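Local coordinates for predicted protein (Acinetobacter sp. RUH2624, PDB 4MEA) that probably hydrolyses epoxides as a secreted, Cif-type virulence factor built on the alpha/beta hydrolase fold, at residues A14-M19 / D199-F204; F167-Y172 / P177-H182; T296-P301 / E316-N321. All coordinates share one frame; numbering follows the deposited sequence.

How the contacts relate
The three contacts hold different elements of an alpha/beta hydrolase. Contact 3 belongs to the main domain, where the strand at one margin of the sheet meets its last helix through aliphatic methyl groups and a buried serine. Contacts 1 and 2 lie outside that sheet, in and around the insertion between strands 151-157 and 267-272, and both touch the second subunit. Contact 1 is small and buried, and polar side chains join the N-terminal helix to a helix start. Contact 2, only partly buried, is the largest in area and relies mainly on backbone groups. Nearest atoms of contacts 1 and 2 are about 4 Å apart, while contact 3 stands at least about 13 Å from either.

Contact 1: A14-M19 / D199-F204; sequences AVSQQM and DPNLFF
With its hydroxyl set beside the backbone N (chi1 -65°), Ser-16 sends OG off helix 13-25 to meet Asn-201, whose CG is turned anti to its own N (chi1 -156°) and brings the amide out from the first turn of helix 200-211. This is helix-to-helix packing between the N-terminal helix and the cap region, the helical insertion of this alpha/beta hydrolase. Asn-201 ND2 donates to Ser-16 OG over 2.9 Å in a nearly straight bond (163°), and the hydroxyl oxygen lies in the plane of the amide. Ser-16 OG also lies 3.3 Å from Asn-201 CB.

Ser-16 OG takes part in a second bond, donating to a water 2.6 Å away; the same water donates to Asp-199 OD1, also at 2.6 Å. The serine oxygen is thus gripped by two bonds, accepting from the amide N-H and donating to the water. Asp-199 is the N-cap of helix 200-211, and its OD1 also accepts from Leu-202 N at 3.1 Å, met from above the carboxylate plane. One carboxylate oxygen therefore caps the helix and, through water, ties it to helix 13-25. A negative carboxylate at this N-terminus would probably be stabilised by the positive end of the helix dipole.

Around this polar centre, Asn-201 packs on Phe-20 and Ile-227, and Met-19 on Ala-224 of helix 220-227. The methionine side chain crosses that of Asn-201 at about a right angle, with Met-19 SD 4.1 Å from Asn-201 ND2.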
# COMPACT_ATOMS: atom_id res chain seq x y z
N ALA A 14 -23.31 -9.16 3.06
CA ALA A 14 -24.62 -9.43 2.46
C ALA A 14 -25.57 -8.29 2.74
O ALA A 14 -26.39 -7.93 1.90
CB ALA A 14 -25.19 -10.74 3.00
N VAL A 15 -25.47 -7.72 3.94
CA VAL A 15 -26.28 -6.58 4.32
C VAL A 15 -25.90 -5.35 3.47
O VAL A 15 -26.76 -4.66 2.92
CB VAL A 15 -26.17 -6.29 5.85
CG1 VAL A 15 -26.79 -4.96 6.21
CG2 VAL A 15 -26.80 -7.43 6.66
N SER A 16 -24.60 -5.11 3.33
CA SER A 16 -24.13 -4.06 2.43
C SER A 16 -24.64 -4.22 0.99
O SER A 16 -25.02 -3.25 0.35
CB SER A 16 -22.60 -3.99 2.42
OG SER A 16 -22.12 -3.61 3.70
N GLN A 17 -24.63 -5.46 0.49
CA GLN A 17 -25.09 -5.71 -0.88
C GLN A 17 -26.56 -5.30 -1.05
O GLN A 17 -26.95 -4.79 -2.11
CB GLN A 17 -24.88 -7.18 -1.25
CG GLN A 17 -25.24 -7.51 -2.71
CD GLN A 17 -24.50 -6.64 -3.71
OE1 GLN A 17 -23.27 -6.56 -3.70
NE2 GLN A 17 -25.24 -5.96 -4.58
N GLN A 18 -27.37 -5.51 -0.02
CA GLN A 18 -28.78 -5.10 -0.05
C GLN A 18 -28.90 -3.57 -0.08
O GLN A 18 -29.79 -3.03 -0.74
CB GLN A 18 -29.55 -5.67 1.16
CG GLN A 18 -29.65 -7.18 1.19
CD GLN A 18 -30.00 -7.71 2.58
OE1 GLN A 18 -30.53 -6.98 3.42
NE2 GLN A 18 -29.70 -8.98 2.82
N MET A 19 -28.00 -2.89 0.63
CA MET A 19 -27.89 -1.44 0.52
C MET A 19 -27.60 -1.03 -0.94
O MET A 19 -28.26 -0.13 -1.47
CB MET A 19 -26.79 -0.89 1.44
CG MET A 19 -27.01 -1.15 2.93
SD MET A 19 -25.71 -0.44 4.00
CE MET A 19 -26.21 1.28 4.08
N ASP A 199 -15.76 -7.27 0.02
CA ASP A 199 -16.48 -6.38 0.93
C ASP A 199 -16.17 -4.93 0.58
O ASP A 199 -15.34 -4.30 1.22
CB ASP A 199 -16.09 -6.68 2.38
CG ASP A 199 -17.04 -6.05 3.39
OD1 ASP A 199 -17.80 -5.13 3.02
OD2 ASP A 199 -17.03 -6.49 4.57
N PRO A 200 -16.82 -4.41 -0.47
CA PRO A 200 -16.54 -3.04 -0.92
C PRO A 200 -16.92 -2.00 0.13
O PRO A 200 -16.22 -1.01 0.28
CB PRO A 200 -17.42 -2.88 -2.17
CG PRO A 200 -17.70 -4.29 -2.64
CD PRO A 200 -17.76 -5.11 -1.37
N ASN A 201 -18.02 -2.22 0.84
CA ASN A 201 -18.43 -1.28 1.88
C ASN A 201 -17.35 -1.11 2.96
O ASN A 201 -17.07 -0.00 3.42
CB ASN A 201 -19.78 -1.68 2.49
CG ASN A 201 -20.51 -0.50 3.11
OD1 ASN A 201 -20.10 0.65 2.97
ND2 ASN A 201 -21.61 -0.78 3.81
N LEU A 202 -16.74 -2.22 3.36
CA LEU A 202 -15.69 -2.19 4.37
C LEU A 202 -14.50 -1.35 3.91
O LEU A 202 -14.07 -0.42 4.61
CB LEU A 202 -15.22 -3.62 4.71
CG LEU A 202 -13.95 -3.78 5.57
CD1 LEU A 202 -14.17 -3.17 6.96
CD2 LEU A 202 -13.57 -5.26 5.69
N PHE A 203 -13.97 -1.67 2.73
CA PHE A 203 -12.80 -0.94 2.23
C PHE A 203 -13.08 0.54 1.97
O PHE A 203 -12.34 1.40 2.46
CB PHE A 203 -12.21 -1.57 0.95
CG PHE A 203 -11.00 -0.81 0.44
CD1 PHE A 203 -9.74 -1.08 0.95
CD2 PHE A 203 -11.14 0.20 -0.51
CE1 PHE A 203 -8.63 -0.37 0.52
CE2 PHE A 203 -10.02 0.91 -0.96
CZ PHE A 203 -8.77 0.62 -0.44
N PHE A 204 -14.11 0.83 1.19
CA PHE A 204 -14.39 2.21 0.82
C PHE A 204 -14.89 3.10 1.96
O PHE A 204 -14.57 4.29 2.01
CB PHE A 204 -15.36 2.27 -0.37
CG PHE A 204 -14.71 1.97 -1.70
CD1 PHE A 204 -13.96 2.94 -2.36
CD2 PHE A 204 -14.86 0.73 -2.29
CE1 PHE A 204 -13.36 2.67 -3.59
CE2 PHE A 204 -14.26 0.45 -3.52
CZ PHE A 204 -13.52 1.42 -4.17
O HOH W 1 -19.90 -4.71 4.46

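Contact 2: F167-Y172 / P177-H182; sequences FEYPGY and PGLGWH
Gly-171 O and Pro-170 O take the two backbone bonds that join 167-172 to 177-182, the two arms running into and out of a short antiparallel beta hairpin (strands 172-173 and 176-177). Gly-178 N donates to Gly-171 O at 2.8 Å, nearly straight at 172° although the N-H comes from well above the carbonyl plane. Beyond it, Gly-180 N donates to Pro-170 O, again at 2.8 Å, but more bent (139°) and likewise above the plane. Tyr-172 and Pro-177 form an antiparallel non-hydrogen-bonded pair whose side chains point apart.

The carbonyls of 169-170 are lined by glycines, which carry no CB, and the two segments lie very close. Gly-180 CA makes a CA-H...O contact of 3.4 Å with Tyr-169 O, and Gly-178 CA makes a longer, more bent one with Pro-170 O. Gly-178 O is satisfied within its own segment, accepting from Trp-181 N at 3.1 Å as the chain turns into helix 181-185. Other polar groups find partners beyond the two segments: Trp-181 NE1 bonds weakly to Tyr-211 OH of the same chain, Tyr-172 OH bonds to Ala-247 N of the second subunit, and the backbones of Tyr-169 and Gly-171 also hydrogen-bond to that subunit. The hairpin and its arms therefore form part of the dimer interface.

One side-chain pair closes the contact, next to Val-279, on which both residues rest. Tyr-169 and Leu-179 run alongside each other in one direction, and Leu-179 CD2 sits over one face of the Tyr-169 ring as a CH-pi contact, 3.8 Å above its centre.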
# COMPACT_ATOMS: atom_id res chain seq x y z
N PHE A 167 6.78 8.04 -8.80
CA PHE A 167 7.70 6.95 -8.52
C PHE A 167 8.43 7.19 -7.20
O PHE A 167 9.35 6.45 -6.83
CB PHE A 167 8.74 6.83 -9.64
CG PHE A 167 8.18 6.29 -10.93
CD1 PHE A 167 7.13 5.40 -10.93
CD2 PHE A 167 8.73 6.67 -12.15
CE1 PHE A 167 6.61 4.90 -12.12
CE2 PHE A 167 8.22 6.17 -13.35
CZ PHE A 167 7.16 5.28 -13.33
N GLU A 168 8.03 8.24 -6.49
CA GLU A 168 8.72 8.65 -5.27
C GLU A 168 7.81 8.80 -4.04
O GLU A 168 8.28 8.72 -2.91
CB GLU A 168 9.49 9.95 -5.51
CG GLU A 168 10.61 9.79 -6.53
CD GLU A 168 11.13 11.13 -7.04
OE1 GLU A 168 10.58 12.18 -6.63
OE2 GLU A 168 12.08 11.13 -7.85
N TYR A 169 6.51 9.01 -4.25
CA TYR A 169 5.62 9.20 -3.09
C TYR A 169 5.76 8.01 -2.16
O TYR A 169 5.66 6.87 -2.59
CB TYR A 169 4.15 9.38 -3.51
CG TYR A 169 3.92 10.52 -4.48
CD1 TYR A 169 4.53 11.76 -4.29
CD2 TYR A 169 3.11 10.35 -5.60
CE1 TYR A 169 4.33 12.80 -5.19
CE2 TYR A 169 2.91 11.37 -6.51
CZ TYR A 169 3.52 12.59 -6.30
OH TYR A 169 3.30 13.60 -7.20
N PRO A 170 5.99 8.28 -0.86
CA PRO A 170 6.31 7.22 0.09
C PRO A 170 5.10 6.37 0.50
O PRO A 170 3.97 6.87 0.58
CB PRO A 170 6.88 7.98 1.29
CG PRO A 170 6.23 9.31 1.23
CD PRO A 170 6.03 9.62 -0.24
N GLY A 171 5.34 5.09 0.77
CA GLY A 171 4.26 4.23 1.22
C GLY A 171 3.90 4.49 2.67
O GLY A 171 2.77 4.24 3.11
N TYR A 172 4.87 5.01 3.43
CA TYR A 172 4.68 5.15 4.87
C TYR A 172 5.33 6.44 5.37
O TYR A 172 6.35 6.89 4.84
CB TYR A 172 5.24 3.93 5.60
CG TYR A 172 4.94 3.88 7.09
CD1 TYR A 172 3.64 3.70 7.55
CD2 TYR A 172 5.96 4.02 8.03
CE1 TYR A 172 3.36 3.64 8.90
CE2 TYR A 172 5.69 3.97 9.40
CZ TYR A 172 4.38 3.78 9.82
OH TYR A 172 4.09 3.73 11.17
N PRO A 177 0.15 5.62 7.00
CA PRO A 177 0.19 5.31 5.56
C PRO A 177 0.34 6.56 4.70
O PRO A 177 -0.33 7.56 4.93
CB PRO A 177 -1.17 4.65 5.32
CG PRO A 177 -1.49 3.99 6.64
CD PRO A 177 -0.98 4.96 7.68
N GLY A 178 1.24 6.51 3.72
CA GLY A 178 1.54 7.67 2.90
C GLY A 178 0.82 7.72 1.57
O GLY A 178 0.14 6.75 1.17
N LEU A 179 0.96 8.86 0.89
CA LEU A 179 0.35 9.08 -0.43
C LEU A 179 0.70 7.97 -1.43
O LEU A 179 -0.07 7.66 -2.34
CB LEU A 179 0.81 10.43 -0.99
CG LEU A 179 0.32 10.81 -2.39
CD1 LEU A 179 -1.20 10.86 -2.44
CD2 LEU A 179 0.92 12.14 -2.82
N GLY A 180 1.88 7.38 -1.27
CA GLY A 180 2.33 6.37 -2.21
C GLY A 180 1.70 5.00 -2.09
O GLY A 180 1.67 4.26 -3.07
N TRP A 181 1.20 4.64 -0.90
CA TRP A 181 0.86 3.23 -0.66
C TRP A 181 -0.23 2.69 -1.60
O TRP A 181 -0.11 1.58 -2.12
CB TRP A 181 0.54 2.92 0.82
CG TRP A 181 -0.91 3.13 1.26
CD1 TRP A 181 -1.42 4.22 1.93
CD2 TRP A 181 -2.01 2.22 1.08
NE1 TRP A 181 -2.77 4.05 2.15
CE2 TRP A 181 -3.16 2.83 1.64
CE3 TRP A 181 -2.14 0.96 0.48
CZ2 TRP A 181 -4.41 2.23 1.63
CZ3 TRP A 181 -3.39 0.35 0.47
CH2 TRP A 181 -4.51 0.99 1.04
N HIS A 182 -1.26 3.49 -1.85
CA HIS A 182 -2.33 2.96 -2.68
C HIS A 182 -1.91 2.78 -4.15
O HIS A 182 -2.46 1.93 -4.85
CB HIS A 182 -3.63 3.76 -2.54
CG HIS A 182 -3.64 5.04 -3.32
ND1 HIS A 182 -2.93 6.15 -2.93
CD2 HIS A 182 -4.28 5.38 -4.46
CE1 HIS A 182 -3.13 7.12 -3.81
NE2 HIS A 182 -3.95 6.68 -4.74

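Contact 3: T296-P301 / E316-N321; sequences TAIILP and EKSLSN
The last strand and last helix of the alpha/beta hydrolase core meet here: strand 295-300, at one margin of the central sheet, runs parallel to strand 267-272, and helix 307-323 returns to pack against one sheet face. In this fold the connection between these two elements usually carries the catalytic histidine, and the contact joins the strand and helix that flank it. Ile-298 and Leu-300, two residues apart on the strand, point toward the helix and present methyl groups to Ser-318. Ile-298 CA and Ser-318 CA are 7.4 Å apart, and side chains fill the distance.

Both branches of Ile-298 touch the serine. CG2, held anti to the backbone N, reaches Ser-318 OG at 3.7 Å, while the extended CG1 arm carries CD1 to 3.8 Å from Ser-318 CB. Leu-300 adds a neighbouring methyl, its CD2 lying 3.8 Å from Ser-318 OG, so that both strand residues meet the hydroxyl from the strand side. No hydrogen bond crosses between strand and helix: the buried hydroxyl, among methyl groups, is satisfied by Gly-314 O one turn earlier in its own helix. Its polarity is thus spent inside the helix. Leu-270 of the neighbouring strand touches both Ile-298 and Ser-318, extending the apolar surround.

Leu-319 points away from the strand, against Tyr-81 of helix 75-81. Ser-320 OG bonds to Tyr-81 OH and also donates to Glu-316 O at 3.0 Å. That carbonyl takes a second bond from the helix backbone, with Ser-320 N at 2.8 Å from Glu-316 O.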
# COMPACT_ATOMS: atom_id res chain seq x y z
N THR A 296 -2.97 29.68 -10.99
CA THR A 296 -3.61 29.93 -9.71
C THR A 296 -3.54 28.68 -8.83
O THR A 296 -3.81 27.57 -9.29
CB THR A 296 -5.09 30.32 -9.88
OG1 THR A 296 -5.18 31.57 -10.58
CG2 THR A 296 -5.78 30.47 -8.53
N ALA A 297 -3.18 28.86 -7.57
CA ALA A 297 -3.13 27.77 -6.61
C ALA A 297 -4.00 28.11 -5.42
O ALA A 297 -3.78 29.13 -4.76
CB ALA A 297 -1.71 27.53 -6.16
N ILE A 298 -4.99 27.27 -5.13
CA ILE A 298 -5.85 27.48 -3.98
C ILE A 298 -5.94 26.21 -3.16
O ILE A 298 -6.30 25.15 -3.67
CB ILE A 298 -7.27 27.93 -4.41
CG1 ILE A 298 -7.19 29.30 -5.10
CG2 ILE A 298 -8.22 27.96 -3.21
CD1 ILE A 298 -8.50 29.79 -5.67
N ILE A 299 -5.59 26.31 -1.88
CA ILE A 299 -5.77 25.19 -0.98
C ILE A 299 -6.91 25.53 -0.02
O ILE A 299 -6.82 26.49 0.74
CB ILE A 299 -4.48 24.90 -0.21
CG1 ILE A 299 -3.31 24.66 -1.17
CG2 ILE A 299 -4.67 23.72 0.74
CD1 ILE A 299 -2.01 24.25 -0.47
N LEU A 300 -7.98 24.75 -0.06
CA LEU A 300 -9.12 25.02 0.81
C LEU A 300 -8.89 24.48 2.23
O LEU A 300 -8.59 23.30 2.41
CB LEU A 300 -10.41 24.44 0.22
CG LEU A 300 -10.85 24.94 -1.16
CD1 LEU A 300 -12.17 24.28 -1.56
CD2 LEU A 300 -10.99 26.46 -1.15
N PRO A 301 -9.02 25.36 3.23
CA PRO A 301 -8.84 24.94 4.63
C PRO A 301 -9.94 23.99 5.11
O PRO A 301 -11.06 24.05 4.60
CB PRO A 301 -8.88 26.27 5.41
CG PRO A 301 -9.61 27.22 4.52
CD PRO A 301 -9.31 26.80 3.10
N GLU A 316 -16.93 26.07 -5.67
CA GLU A 316 -17.66 26.94 -6.59
C GLU A 316 -17.06 28.34 -6.64
O GLU A 316 -16.83 28.90 -7.72
CB GLU A 316 -19.15 26.98 -6.22
CG GLU A 316 -19.89 25.69 -6.58
CD GLU A 316 -21.16 25.45 -5.77
OE1 GLU A 316 -21.72 24.34 -5.89
OE2 GLU A 316 -21.59 26.35 -5.02
N LYS A 317 -16.78 28.91 -5.47
CA LYS A 317 -16.16 30.22 -5.40
C LYS A 317 -14.80 30.22 -6.11
O LYS A 317 -14.50 31.13 -6.88
CB LYS A 317 -16.02 30.71 -3.96
CG LYS A 317 -15.40 32.10 -3.86
CD LYS A 317 -15.59 32.72 -2.49
CE LYS A 317 -15.01 34.13 -2.46
NZ LYS A 317 -15.37 34.87 -1.21
N SER A 318 -13.99 29.20 -5.85
CA SER A 318 -12.67 29.09 -6.49
C SER A 318 -12.76 28.93 -8.00
O SER A 318 -12.02 29.57 -8.75
CB SER A 318 -11.86 27.93 -5.89
OG SER A 318 -11.71 28.06 -4.48
N LEU A 319 -13.66 28.07 -8.46
CA LEU A 319 -13.83 27.88 -9.90
C LEU A 319 -14.41 29.14 -10.57
O LEU A 319 -13.96 29.55 -11.64
CB LEU A 319 -14.72 26.68 -10.21
CG LEU A 319 -14.25 25.27 -9.85
CD1 LEU A 319 -15.40 24.29 -10.05
CD2 LEU A 319 -13.02 24.83 -10.66
N SER A 320 -15.41 29.75 -9.93
CA SER A 320 -16.05 30.94 -10.50
C SER A 320 -15.06 32.09 -10.68
O SER A 320 -15.04 32.75 -11.72
CB SER A 320 -17.23 31.38 -9.65
OG SER A 320 -18.29 30.45 -9.77
N ASN A 321 -14.24 32.32 -9.66
CA ASN A 321 -13.25 33.39 -9.69
C ASN A 321 -12.15 33.14 -10.71
O ASN A 321 -11.65 34.08 -11.34
CB ASN A 321 -12.63 33.59 -8.30
CG ASN A 321 -13.59 34.23 -7.32
OD1 ASN A 321 -14.60 34.81 -7.71
ND2 ASN A 321 -13.28 34.12 -6.03